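Local coordinates for 6'''-hydroxyparomomycin C oxidase (Microbacterium trichothecenolyticum, PDB 7DVE), which uses FAD and oxygen to oxidise the C3 hydroxyl of the sugar in C-glycosides such as isoorientin and mangiferin, releasing hydrogen peroxide, at residues 66-74 with 94-102. Sequence-based numbering, arbitrary orientation.
Sequences AQRRSEGPH and RPGTYLLES
Glu71 reaches alongside the chain of residues 95-97 and grips the backbone amide of Gly96. Glu71 OE2 accepts from Gly96 N at 2.8 Å, with an N-H...O angle of 152°, through the lone pair that faces away from its other oxygen. CG stands beside the backbone N (chi1 -75°) and the chain then runs extended, which carries the carboxylate to this amide. On the way Glu71 CG passes 3.2 Å from Thr97 O. Gly96 also fits against the last turn of helix 60-69, where its CA-H points at Gln67 O. Gln67 and Pro95 lie side by side and point the same way, with Gln67 NE2 3.7 Å from Pro95 CB. A water accepts from the same NE2 and makes a weak bond to Pro95 O.

Arg94 to Thr97 form a type II beta turn, with glycine at its third position. Arg94 O takes two bonds there, from Thr97 N and from Thr97 OG1 (2.8 Å). In this GMC oxidoreductase the turn borders the flavin site: Thr97 touches the FAD, and Ser118, an FAD-binding residue, hydrogen-bonds to Gly96 O.

Further along, the Tyr98 ring lies against the backbone of Glu71 and Gly72. Gly72 CA sits over one face of the Tyr98 ring, 3.7 Å from its centroid, in a CH-pi contact. The Tyr98 side chain crosses Pro73 at about a right angle, with CE2 near Pro73 CD. Its OH bonds to Ser119 OG. With Tyr98 cut back to an alanine, a gap is likely to open against Gly72 and Pro73, and Ser119 would probably lose this partner. At the exposed end, Glu101 OE1 approaches the edge of the His74 ring, 3.2 Å from His74 NE2, with the carboxylate turned 84° to the ring.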
# COMPACT_ATOMS: atom_id res chain seq x y z
N ALA A 66 13.39 -2.85 14.77
CA ALA A 66 11.99 -2.76 14.36
C ALA A 66 11.81 -3.32 12.95
O ALA A 66 10.87 -4.09 12.67
CB ALA A 66 11.55 -1.30 14.43
N GLN A 67 12.71 -2.93 12.04
CA GLN A 67 12.64 -3.46 10.69
C GLN A 67 12.75 -4.99 10.69
O GLN A 67 11.91 -5.69 10.12
CB GLN A 67 13.74 -2.83 9.84
CG GLN A 67 13.55 -1.34 9.71
CD GLN A 67 14.67 -0.67 8.96
OE1 GLN A 67 15.84 -0.82 9.28
NE2 GLN A 67 14.31 0.10 7.94
N ARG A 68 13.79 -5.53 11.35
CA ARG A 68 14.02 -6.98 11.31
C ARG A 68 12.84 -7.74 11.91
O ARG A 68 12.44 -8.79 11.38
CB ARG A 68 15.32 -7.34 12.02
N ARG A 69 12.25 -7.21 12.98
CA ARG A 69 11.06 -7.79 13.58
C ARG A 69 9.84 -7.75 12.67
O ARG A 69 8.88 -8.49 12.92
CB ARG A 69 10.72 -7.08 14.89
CG ARG A 69 11.69 -7.35 16.01
CD ARG A 69 11.36 -6.44 17.15
NE ARG A 69 10.31 -7.02 17.98
CZ ARG A 69 9.51 -6.32 18.77
NH1 ARG A 69 9.58 -4.99 18.84
NH2 ARG A 69 8.61 -6.97 19.51
N SER A 70 9.83 -6.89 11.64
CA SER A 70 8.72 -6.91 10.69
C SER A 70 8.85 -7.96 9.57
O SER A 70 7.98 -8.01 8.69
CB SER A 70 8.57 -5.53 10.04
OG SER A 70 8.54 -4.50 11.00
N GLU A 71 9.91 -8.77 9.55
CA GLU A 71 10.27 -9.51 8.35
C GLU A 71 9.80 -10.97 8.35
O GLU A 71 10.43 -11.82 7.72
CB GLU A 71 11.77 -9.41 8.12
CG GLU A 71 12.12 -8.03 7.60
CD GLU A 71 13.59 -7.73 7.53
OE1 GLU A 71 14.41 -8.62 7.81
OE2 GLU A 71 13.92 -6.59 7.18
N GLY A 72 8.71 -11.28 9.04
CA GLY A 72 7.99 -12.50 8.78
C GLY A 72 8.29 -13.65 9.72
O GLY A 72 8.91 -13.49 10.78
N PRO A 73 7.86 -14.85 9.33
CA PRO A 73 7.85 -15.97 10.29
C PRO A 73 9.23 -16.33 10.80
O PRO A 73 9.37 -16.70 11.97
CB PRO A 73 7.21 -17.12 9.49
CG PRO A 73 7.36 -16.75 8.07
CD PRO A 73 7.46 -15.26 7.97
N HIS A 74 10.25 -16.20 9.96
CA HIS A 74 11.63 -16.45 10.36
C HIS A 74 12.30 -15.11 10.64
O HIS A 74 12.98 -14.52 9.79
CB HIS A 74 12.35 -17.24 9.27
CG HIS A 74 11.45 -18.16 8.51
ND1 HIS A 74 10.82 -19.24 9.09
CD2 HIS A 74 11.04 -18.15 7.21
CE1 HIS A 74 10.07 -19.86 8.19
NE2 HIS A 74 10.19 -19.22 7.04
N ARG A 94 13.80 -5.43 0.69
CA ARG A 94 14.06 -4.19 1.41
C ARG A 94 13.86 -4.41 2.91
O ARG A 94 13.00 -5.21 3.30
CB ARG A 94 13.12 -3.09 0.96
CG ARG A 94 13.60 -2.30 -0.21
CD ARG A 94 12.39 -1.78 -0.92
NE ARG A 94 11.87 -2.72 -1.90
CZ ARG A 94 11.08 -2.37 -2.91
NH1 ARG A 94 10.71 -1.11 -3.08
NH2 ARG A 94 10.65 -3.31 -3.75
N PRO A 95 14.61 -3.70 3.76
CA PRO A 95 14.40 -3.83 5.21
C PRO A 95 12.96 -3.57 5.60
O PRO A 95 12.29 -2.73 5.01
CB PRO A 95 15.36 -2.79 5.81
CG PRO A 95 16.15 -2.19 4.63
CD PRO A 95 15.87 -3.02 3.42
N GLY A 96 12.47 -4.33 6.57
CA GLY A 96 11.08 -4.26 6.97
C GLY A 96 10.13 -5.12 6.15
O GLY A 96 8.93 -5.13 6.44
N THR A 97 10.62 -5.82 5.14
CA THR A 97 9.78 -6.68 4.32
C THR A 97 10.47 -8.03 4.12
O THR A 97 11.65 -8.19 4.41
CB THR A 97 9.47 -6.07 2.95
OG1 THR A 97 10.65 -6.13 2.13
CG2 THR A 97 9.03 -4.64 3.08
N TYR A 98 9.71 -9.01 3.63
CA TYR A 98 10.27 -10.31 3.28
C TYR A 98 9.64 -10.81 1.99
O TYR A 98 8.56 -10.38 1.58
CB TYR A 98 10.09 -11.34 4.41
CG TYR A 98 8.65 -11.66 4.77
CD1 TYR A 98 7.87 -10.74 5.48
CD2 TYR A 98 8.08 -12.90 4.44
CE1 TYR A 98 6.58 -11.02 5.83
CE2 TYR A 98 6.78 -13.18 4.79
CZ TYR A 98 6.03 -12.24 5.48
OH TYR A 98 4.74 -12.51 5.84
N LEU A 99 10.35 -11.72 1.35
CA LEU A 99 9.95 -12.27 0.06
C LEU A 99 9.37 -13.65 0.24
O LEU A 99 9.52 -14.28 1.29
CB LEU A 99 11.15 -12.33 -0.91
CG LEU A 99 11.93 -11.04 -1.14
CD1 LEU A 99 13.01 -11.26 -2.15
CD2 LEU A 99 11.01 -9.95 -1.62
N LEU A 100 8.71 -14.14 -0.79
CA LEU A 100 8.40 -15.56 -0.85
C LEU A 100 9.70 -16.36 -0.91
O LEU A 100 10.66 -15.96 -1.57
CB LEU A 100 7.53 -15.88 -2.06
CG LEU A 100 6.06 -15.45 -2.00
CD1 LEU A 100 5.34 -15.84 -3.29
CD2 LEU A 100 5.40 -16.10 -0.80
N GLU A 101 9.72 -17.49 -0.20
CA GLU A 101 10.87 -18.37 -0.30
C GLU A 101 10.83 -19.23 -1.56
O GLU A 101 11.89 -19.62 -2.08
CB GLU A 101 10.96 -19.25 0.94
CG GLU A 101 12.08 -18.81 1.86
CD GLU A 101 11.88 -19.25 3.30
OE1 GLU A 101 10.89 -18.80 3.93
OE2 GLU A 101 12.72 -20.03 3.79
N SER A 102 9.63 -19.56 -2.04
CA SER A 102 9.44 -20.28 -3.29
C SER A 102 8.03 -19.97 -3.79
O SER A 102 7.26 -19.26 -3.14
CB SER A 102 9.65 -21.78 -3.11
OG SER A 102 9.08 -22.22 -1.89
O HOH W 1 11.43 -0.02 7.01